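Local coordinates for nitrogenase molybdenum-iron protein beta chain (Clostridium pasteurianum, PDB 4WN9) that forms part of the nitrogenase complex, whose ATP-driven reduction of dinitrogen to ammonium it serves while sharing an [8Fe-7S] cluster with the alpha chain, at residues B[28-33]-B[148-153]; B[173-178]-B[199-204]. All coordinates share one frame; numbering follows the deposited sequence.

Contact 1 of 2, residues B[28-33]-B[148-153]; sequences AMYAAL and TGFANM. With PRO (proline), chain K.
A28 and F150 bring their backbones unusually close for two helices: their CA atoms lie 4.3 Å apart, and the axes of the short segments 28-32 and 148-153 approach to 7.6 Å at a crossing angle of -43°. The small residues at the crossing are consistent with this closeness. G149 has no side chain to interpose, and its carbonyl O meets A28 CB at 3.5 Å, while A31 offers a single methyl group. No hydrogen bond links the segments; the contact is van der Waals packing, partly against backbone carbonyls. A31 CB sits between two side chains, 3.6 Å from F150 CD2 and 3.7 Å from M153 CG. M153 runs its CB and CG alongside A28 and A31, then bends at chi2 (77°), which brings SD past A28 O toward A32 CB. With CG anti to the backbone N (chi1 179°), the F150 ring projects outward from its helix, across to A31 CB and Y30; its CE2 lies near the plane of Y30, at that ring's edge, 3.9 Å from CD2. One face of Y30 carries the bound proline, whose CG stands 3.6 Å above the plane, displaced toward the rim. The Y30 hydroxyl is hydrogen-bonded outside the pair, to V179 O. The arrangement is close helix packing through glycine and alanine in the nitrogenase component 1 family; the side chain of A28 is about 10 Å from the [8Fe-7S] cluster.

Contact 2 of 2, residues B[173-178]-B[199-204]; sequences NVIPGF and IMFPDT. With PRO (proline), chain K.
I175 and F201 form one apolar part of this contact, lying side by side and pointing the same way: I175 CG1 is 3.7 Å from F201 CE1, and CD1 touches the neighbouring CZ. F201 leaves its backbone heading away from 173-178, but chi1 of 76° sets CG between the backbone N and the carbonyl carbon and brings the ring back to I175. V154 of helix 146-161 packs on both side chains. On the sheet face of V174 and M200, V174 CG1 meets M200 CB at 3.7 Å. Beyond the strand end, P176 sets its CD 4.0 Å from M200 CG and packs against the chain around the cis peptide bond before P202, with CD 3.3 Å from F201 O and CG close to P202 O. Farther on, the bound proline lies over one face of the F178 ring, its CG 3.4 Å above the plane and offset toward the rim.

The backbones run in parallel register, N173 opposite I199 and V174 opposite M200. V174 supplies both hydrogen bonds: its N donates to I199 O (2.9 Å, 164° at the hydrogen), and its O accepts the longer bond from F201 N (3.3 Å). At the polar edge, N173 OD1 passes I199 CB but is hydrogen-bonded to S235 OG, and N173 ND2 to T238 OG1 and T232 O.

This is the parallel pairing of a beta-alpha-beta unit, with helix 181-194 connecting the strands. The two N-H...O bonds are consistent with fixing the register. Past them, where P176 has no N-H to donate, a CA-H...O contact from I175 CA to F201 O (3.5 Å) and packing of the P176 ring remain; P202 O is buried there with no partner in the model.

How the contacts relate
Contact 1 closes before contact 2 opens along the chain, and helix 146-161, which carries 148-153, is followed directly by strand 172-175. Their centres are about 11 Å apart, and they touch at several points. Y30 OH and T204 OG1 are 2.8 Å apart, probably hydrogen-bonded; F150 CZ lies 3.3 Å from G177 O, and A31 O the same distance from P202 CB. The helix pair thus rests on the C-terminal end of that sheet, at its outermost strand 198-200 and the neighbouring 172-175. Both contacts reach one bound proline, through Y30 and F178. Helices near the [8Fe-7S] cluster therefore pack directly on strand ends of the next sheet, joining two parts of the chain.

Contact 1 of 2, residues B[28-33]-B[148-153]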
ATOM      1  N   ALA B  28      -5.151 -27.591 -11.901  1.00 18.05           N
ATOM      2  CA  ALA B  28      -4.573 -28.909 -11.684  1.00 16.62           C
ATOM      3  C   ALA B  28      -3.053 -28.824 -11.663  1.00 16.40           C
ATOM      4  O   ALA B  28      -2.428 -29.537 -10.913  1.00 17.33           O
ATOM      5  CB  ALA B  28      -5.022 -29.855 -12.767  1.00 19.61           C
ATOM      6  N   MET B  29      -2.463 -27.985 -12.513  1.00 15.26           N
ATOM      7  CA  MET B  29      -1.022 -27.787 -12.518  1.00 14.34           C
ATOM      8  C   MET B  29      -0.555 -27.216 -11.166  1.00 15.26           C
ATOM      9  O   MET B  29       0.437 -27.669 -10.611  1.00 15.82           O
ATOM     10  CB  MET B  29      -0.615 -26.862 -13.673  1.00 13.86           C
ATOM     11  CG  MET B  29       0.875 -26.614 -13.817  1.00 14.28           C
ATOM     12  SD  MET B  29       1.333 -25.494 -15.179  1.00 16.79           S
ATOM     13  CE  MET B  29       0.641 -26.387 -16.566  1.00 16.70           C
ATOM     14  N   TYR B  30      -1.286 -26.242 -10.633  1.00 15.60           N
ATOM     15  CA  TYR B  30      -1.008 -25.683  -9.305  1.00 13.48           C
ATOM     16  C   TYR B  30      -1.084 -26.758  -8.177  1.00 14.29           C
ATOM     17  O   TYR B  30      -0.198 -26.852  -7.339  1.00 16.03           O
ATOM     18  CB  TYR B  30      -1.951 -24.503  -9.035  1.00 11.67           C
ATOM     19  CG  TYR B  30      -1.728 -23.788  -7.706  1.00 10.99           C
ATOM     20  CD1 TYR B  30      -0.603 -23.008  -7.489  1.00 10.30           C
ATOM     21  CD2 TYR B  30      -2.627 -23.939  -6.665  1.00 10.79           C
ATOM     22  CE1 TYR B  30      -0.388 -22.399  -6.276  1.00 11.00           C
ATOM     23  CE2 TYR B  30      -2.439 -23.312  -5.448  1.00 11.06           C
ATOM     24  CZ  TYR B  30      -1.302 -22.558  -5.250  1.00 10.85           C
ATOM     25  OH  TYR B  30      -1.127 -21.932  -4.043  1.00 12.15           O
ATOM     26  N   ALA B  31      -2.144 -27.548  -8.178  1.00 16.04           N
ATOM     27  CA  ALA B  31      -2.355 -28.648  -7.200  1.00 15.48           C
ATOM     28  C   ALA B  31      -1.208 -29.631  -7.267  1.00 17.32           C
ATOM     29  O   ALA B  31      -0.633 -29.970  -6.242  1.00 18.84           O
ATOM     30  CB  ALA B  31      -3.696 -29.341  -7.463  1.00 16.24           C
ATOM     31  N   ALA B  32      -0.799 -30.012  -8.481  1.00 20.81           N
ATOM     32  CA  ALA B  32       0.336 -30.934  -8.666  1.00 23.05           C
ATOM     33  C   ALA B  32       1.666 -30.398  -8.142  1.00 22.29           C
ATOM     34  O   ALA B  32       2.508 -31.173  -7.683  1.00 21.62           O
ATOM     35  CB  ALA B  32       0.486 -31.293 -10.133  1.00 26.10           C
ATOM     36  N   LEU B  33       1.871 -29.084  -8.212  1.00 19.99           N
ATOM     37  CA  LEU B  33       3.090 -28.483  -7.690  1.00 16.67           C
ATOM     38  C   LEU B  33       3.074 -28.437  -6.172  1.00 14.73           C
ATOM     39  O   LEU B  33       4.086 -28.135  -5.528  1.00 16.07           O
ATOM     40  CB  LEU B  33       3.290 -27.073  -8.250  1.00 17.76           C
ATOM     41  CG  LEU B  33       3.791 -27.039  -9.686  1.00 19.66           C
ATOM     42  CD1 LEU B  33       3.714 -25.628 -10.255  1.00 20.13           C
ATOM     43  CD2 LEU B  33       5.210 -27.572  -9.718  1.00 18.18           C
ATOM     44  N   THR B 148     -12.169 -25.776 -10.490  1.00 17.09           N
ATOM     45  CA  THR B 148     -12.606 -27.128 -10.727  1.00 20.58           C
ATOM     46  C   THR B 148     -11.461 -28.028 -11.113  1.00 19.27           C
ATOM     47  O   THR B 148     -11.452 -29.182 -10.729  1.00 15.60           O
ATOM     48  CB  THR B 148     -13.650 -27.190 -11.853  1.00 20.28           C
ATOM     49  OG1 THR B 148     -14.400 -25.971 -11.875  1.00 18.39           O
ATOM     50  CG2 THR B 148     -14.592 -28.373 -11.618  1.00 21.61           C
ATOM     51  N   GLY B 149     -10.487 -27.493 -11.860  1.00 18.98           N
ATOM     52  CA  GLY B 149      -9.283 -28.247 -12.214  1.00 17.72           C
ATOM     53  C   GLY B 149      -8.479 -28.644 -10.993  1.00 19.68           C
ATOM     54  O   GLY B 149      -7.963 -29.780 -10.874  1.00 17.87           O
ATOM     55  N   PHE B 150      -8.358 -27.704 -10.068  1.00 17.84           N
ATOM     56  CA  PHE B 150      -7.690 -27.961  -8.822  1.00 17.33           C
ATOM     57  C   PHE B 150      -8.419 -29.068  -8.064  1.00 15.81           C
ATOM     58  O   PHE B 150      -7.794 -30.004  -7.574  1.00 17.43           O
ATOM     59  CB  PHE B 150      -7.669 -26.677  -8.000  1.00 16.71           C
ATOM     60  CG  PHE B 150      -7.021 -26.817  -6.658  1.00 15.76           C
ATOM     61  CD1 PHE B 150      -7.761 -27.222  -5.560  1.00 15.94           C
ATOM     62  CD2 PHE B 150      -5.700 -26.497  -6.478  1.00 14.38           C
ATOM     63  CE1 PHE B 150      -7.181 -27.301  -4.329  1.00 14.79           C
ATOM     64  CE2 PHE B 150      -5.128 -26.566  -5.243  1.00 15.05           C
ATOM     65  CZ  PHE B 150      -5.878 -26.977  -4.166  1.00 14.90           C
ATOM     66  N   ALA B 151      -9.738 -28.960  -7.993  1.00 16.70           N
ATOM     67  CA  ALA B 151     -10.566 -29.939  -7.245  1.00 17.69           C
ATOM     68  C   ALA B 151     -10.382 -31.320  -7.821  1.00 19.10           C
ATOM     69  O   ALA B 151     -10.289 -32.320  -7.068  1.00 18.29           O
ATOM     70  CB  ALA B 151     -12.041 -29.559  -7.308  1.00 16.98           C
ATOM     71  N   ASN B 152     -10.344 -31.376  -9.151  1.00 19.30           N
ATOM     72  CA  ASN B 152     -10.130 -32.645  -9.854  1.00 23.11           C
ATOM     73  C   ASN B 152      -8.777 -33.258  -9.636  1.00 21.40           C
ATOM     74  O   ASN B 152      -8.675 -34.469  -9.451  1.00 22.05           O
ATOM     75  CB  ASN B 152     -10.397 -32.507 -11.340  1.00 22.00           C
ATOM     76  CG  ASN B 152     -11.869 -32.422 -11.634  1.00 22.18           C
ATOM     77  OD1 ASN B 152     -12.679 -32.908 -10.862  1.00 21.06           O
ATOM     78  ND2 ASN B 152     -12.219 -31.783 -12.725  1.00 23.43           N
ATOM     79  N   MET B 153      -7.731 -32.448  -9.647  1.00 20.06           N
ATOM     80  CA  MET B 153      -6.399 -32.983  -9.388  1.00 19.86           C
ATOM     81  C   MET B 153      -6.299 -33.530  -7.983  1.00 23.13           C
ATOM     82  O   MET B 153      -5.592 -34.498  -7.740  1.00 25.44           O
ATOM     83  CB  MET B 153      -5.337 -31.925  -9.593  1.00 18.27           C
ATOM     84  CG  MET B 153      -3.906 -32.443  -9.478  1.00 19.61           C
ATOM     85  SD  MET B 153      -3.336 -33.336 -10.935  1.00 23.61           S
ATOM     86  CE  MET B 153      -3.629 -35.048 -10.479  1.00 24.43           C
TER
HETATM   87  N   PRO K 502      -2.433 -18.080  -5.808  1.00 20.65           N
HETATM   88  CA  PRO K 502      -3.785 -17.807  -5.408  1.00 21.60           C
HETATM   89  C   PRO K 502      -3.953 -17.033  -4.111  1.00 20.62           C
HETATM   90  O   PRO K 502      -3.063 -16.307  -3.642  1.00 26.25           O
HETATM   91  CB  PRO K 502      -4.389 -19.200  -5.343  1.00 18.38           C
HETATM   92  CG  PRO K 502      -3.607 -20.001  -6.349  1.00 16.81           C
HETATM   93  CD  PRO K 502      -2.409 -19.210  -6.750  1.00 17.83           C
HETATM   94  OXT PRO K 502      -5.029 -17.105  -3.551  1.00 18.24           O

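Contact 2 of 2, residues B[173-178]-B[199-204]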
ATOM      1  N   ASN B 173      -6.398 -34.391   8.341  1.00 32.09           N
ATOM      2  CA  ASN B 173      -6.096 -33.932   6.979  1.00 28.25           C
ATOM      3  C   ASN B 173      -6.721 -32.573   6.720  1.00 25.17           C
ATOM      4  O   ASN B 173      -7.873 -32.331   7.081  1.00 26.79           O
ATOM      5  CB  ASN B 173      -6.660 -34.877   5.930  1.00 28.94           C
ATOM      6  CG  ASN B 173      -6.032 -36.254   5.972  1.00 25.72           C
ATOM      7  OD1 ASN B 173      -4.862 -36.425   6.304  1.00 32.50           O
ATOM      8  ND2 ASN B 173      -6.809 -37.234   5.610  1.00 29.68           N
ATOM      9  N   VAL B 174      -5.983 -31.693   6.054  1.00 26.25           N
ATOM     10  CA  VAL B 174      -6.554 -30.395   5.677  1.00 24.00           C
ATOM     11  C   VAL B 174      -6.324 -30.142   4.184  1.00 22.05           C
ATOM     12  O   VAL B 174      -5.202 -30.179   3.716  1.00 18.30           O
ATOM     13  CB  VAL B 174      -6.012 -29.241   6.574  1.00 20.84           C
ATOM     14  CG1 VAL B 174      -4.501 -29.242   6.650  1.00 23.24           C
ATOM     15  CG2 VAL B 174      -6.509 -27.890   6.097  1.00 21.17           C
ATOM     16  N   ILE B 175      -7.416 -29.968   3.447  1.00 21.69           N
ATOM     17  CA  ILE B 175      -7.356 -29.591   2.057  1.00 24.13           C
ATOM     18  C   ILE B 175      -7.655 -28.086   2.011  1.00 19.96           C
ATOM     19  O   ILE B 175      -8.796 -27.671   2.157  1.00 19.81           O
ATOM     20  CB  ILE B 175      -8.374 -30.374   1.210  1.00 22.59           C
ATOM     21  CG1 ILE B 175      -8.110 -31.879   1.304  1.00 23.51           C
ATOM     22  CG2 ILE B 175      -8.284 -29.966  -0.258  1.00 22.37           C
ATOM     23  CD1 ILE B 175      -9.126 -32.720   0.542  1.00 23.57           C
ATOM     24  N   PRO B 176      -6.618 -27.276   1.802  1.00 19.57           N
ATOM     25  CA  PRO B 176      -6.718 -25.810   1.912  1.00 20.32           C
ATOM     26  C   PRO B 176      -7.486 -25.102   0.798  1.00 19.86           C
ATOM     27  O   PRO B 176      -7.761 -23.898   0.900  1.00 21.21           O
ATOM     28  CB  PRO B 176      -5.249 -25.378   1.869  1.00 20.12           C
ATOM     29  CG  PRO B 176      -4.602 -26.372   0.970  1.00 19.22           C
ATOM     30  CD  PRO B 176      -5.314 -27.689   1.255  1.00 19.67           C
ATOM     31  N   GLY B 177      -7.773 -25.807  -0.292  1.00 17.20           N
ATOM     32  CA  GLY B 177      -8.472 -25.193  -1.394  1.00 13.78           C
ATOM     33  C   GLY B 177      -7.525 -24.384  -2.268  1.00 14.38           C
ATOM     34  O   GLY B 177      -6.289 -24.465  -2.122  1.00 12.53           O
ATOM     35  N   PHE B 178      -8.118 -23.642  -3.197  1.00 17.85           N
ATOM     36  CA  PHE B 178      -7.366 -22.856  -4.179  1.00 15.60           C
ATOM     37  C   PHE B 178      -6.924 -21.533  -3.541  1.00 14.85           C
ATOM     38  O   PHE B 178      -7.480 -20.440  -3.815  1.00 15.17           O
ATOM     39  CB  PHE B 178      -8.189 -22.650  -5.461  1.00 16.27           C
ATOM     40  CG  PHE B 178      -7.379 -22.120  -6.604  1.00 15.93           C
ATOM     41  CD1 PHE B 178      -6.422 -22.904  -7.208  1.00 14.71           C
ATOM     42  CD2 PHE B 178      -7.516 -20.799  -7.013  1.00 14.99           C
ATOM     43  CE1 PHE B 178      -5.648 -22.406  -8.253  1.00 16.13           C
ATOM     44  CE2 PHE B 178      -6.728 -20.286  -8.027  1.00 15.30           C
ATOM     45  CZ  PHE B 178      -5.805 -21.103  -8.660  1.00 14.60           C
ATOM     46  N   ILE B 199      -1.915 -33.445   8.050  1.00 25.76           N
ATOM     47  CA  ILE B 199      -1.305 -33.586   6.737  1.00 28.00           C
ATOM     48  C   ILE B 199      -2.064 -32.602   5.852  1.00 25.03           C
ATOM     49  O   ILE B 199      -3.258 -32.753   5.671  1.00 23.62           O
ATOM     50  CB  ILE B 199      -1.474 -35.021   6.172  1.00 27.91           C
ATOM     51  CG1 ILE B 199      -0.763 -36.053   7.061  1.00 28.71           C
ATOM     52  CG2 ILE B 199      -0.937 -35.122   4.747  1.00 27.67           C
ATOM     53  CD1 ILE B 199      -1.192 -37.479   6.767  1.00 31.02           C
ATOM     54  N   MET B 200      -1.378 -31.588   5.328  1.00 25.90           N
ATOM     55  CA  MET B 200      -1.976 -30.711   4.331  1.00 22.74           C
ATOM     56  C   MET B 200      -1.589 -31.159   2.939  1.00 19.05           C
ATOM     57  O   MET B 200      -0.421 -31.405   2.683  1.00 21.27           O
ATOM     58  CB  MET B 200      -1.467 -29.269   4.506  1.00 22.26           C
ATOM     59  CG  MET B 200      -2.000 -28.267   3.491  1.00 22.85           C
ATOM     60  SD  MET B 200      -1.362 -26.568   3.740  1.00 21.39           S
ATOM     61  CE  MET B 200      -2.247 -26.076   5.205  1.00 20.30           C
ATOM     62  N   PHE B 201      -2.567 -31.189   2.034  1.00 20.02           N
ATOM     63  CA  PHE B 201      -2.318 -31.417   0.598  1.00 22.23           C
ATOM     64  C   PHE B 201      -3.433 -30.771  -0.204  1.00 18.98           C
ATOM     65  O   PHE B 201      -4.576 -30.723   0.268  1.00 23.98           O
ATOM     66  CB  PHE B 201      -2.250 -32.927   0.267  1.00 20.29           C
ATOM     67  CG  PHE B 201      -3.593 -33.616   0.222  1.00 22.86           C
ATOM     68  CD1 PHE B 201      -4.282 -33.888   1.378  1.00 23.17           C
ATOM     69  CD2 PHE B 201      -4.145 -34.030  -0.988  1.00 23.71           C
ATOM     70  CE1 PHE B 201      -5.501 -34.533   1.335  1.00 22.99           C
ATOM     71  CE2 PHE B 201      -5.369 -34.669  -1.034  1.00 23.21           C
ATOM     72  CZ  PHE B 201      -6.050 -34.924   0.135  1.00 24.94           C
ATOM     73  N   PRO B 202      -3.130 -30.221  -1.382  1.00 19.01           N
ATOM     74  CA  PRO B 202      -1.785 -29.967  -1.844  1.00 17.55           C
ATOM     75  C   PRO B 202      -1.209 -28.883  -0.995  1.00 17.70           C
ATOM     76  O   PRO B 202      -1.963 -28.180  -0.353  1.00 23.63           O
ATOM     77  CB  PRO B 202      -1.983 -29.438  -3.266  1.00 17.71           C
ATOM     78  CG  PRO B 202      -3.314 -29.886  -3.674  1.00 18.27           C
ATOM     79  CD  PRO B 202      -4.133 -29.977  -2.423  1.00 17.72           C
ATOM     80  N   ASP B 203       0.105 -28.758  -0.963  1.00 16.84           N
ATOM     81  CA  ASP B 203       0.728 -27.689  -0.239  1.00 19.44           C
ATOM     82  C   ASP B 203       1.822 -27.100  -1.128  1.00 19.91           C
ATOM     83  O   ASP B 203       2.859 -27.729  -1.345  1.00 21.97           O
ATOM     84  CB  ASP B 203       1.254 -28.194   1.126  1.00 18.66           C
ATOM     85  CG  ASP B 203       2.115 -27.178   1.822  1.00 23.96           C
ATOM     86  OD1 ASP B 203       2.036 -25.979   1.467  1.00 21.47           O
ATOM     87  OD2 ASP B 203       2.918 -27.570   2.686  1.00 22.79           O
ATOM     88  N   THR B 204       1.589 -25.888  -1.660  1.00 19.25           N
ATOM     89  CA  THR B 204       2.587 -25.247  -2.544  1.00 17.51           C
ATOM     90  C   THR B 204       3.630 -24.398  -1.833  1.00 17.98           C
ATOM     91  O   THR B 204       4.545 -23.847  -2.476  1.00 19.50           O
ATOM     92  CB  THR B 204       1.941 -24.359  -3.630  1.00 17.54           C
ATOM     93  OG1 THR B 204       1.075 -23.372  -3.027  1.00 17.12           O
ATOM     94  CG2 THR B 204       1.184 -25.213  -4.617  1.00 16.88           C
TER
HETATM   95  N   PRO K 502      -2.433 -18.080  -5.808  1.00 20.65           N
HETATM   96  CA  PRO K 502      -3.785 -17.807  -5.408  1.00 21.60           C
HETATM   97  C   PRO K 502      -3.953 -17.033  -4.111  1.00 20.62           C
HETATM   98  O   PRO K 502      -3.063 -16.307  -3.642  1.00 26.25           O
HETATM   99  CB  PRO K 502      -4.389 -19.200  -5.343  1.00 18.38           C
HETATM  100  CG  PRO K 502      -3.607 -20.001  -6.349  1.00 16.81           C
HETATM  101  CD  PRO K 502      -2.409 -19.210  -6.750  1.00 17.83           C
HETATM  102  OXT PRO K 502      -5.029 -17.105  -3.551  1.00 18.24           O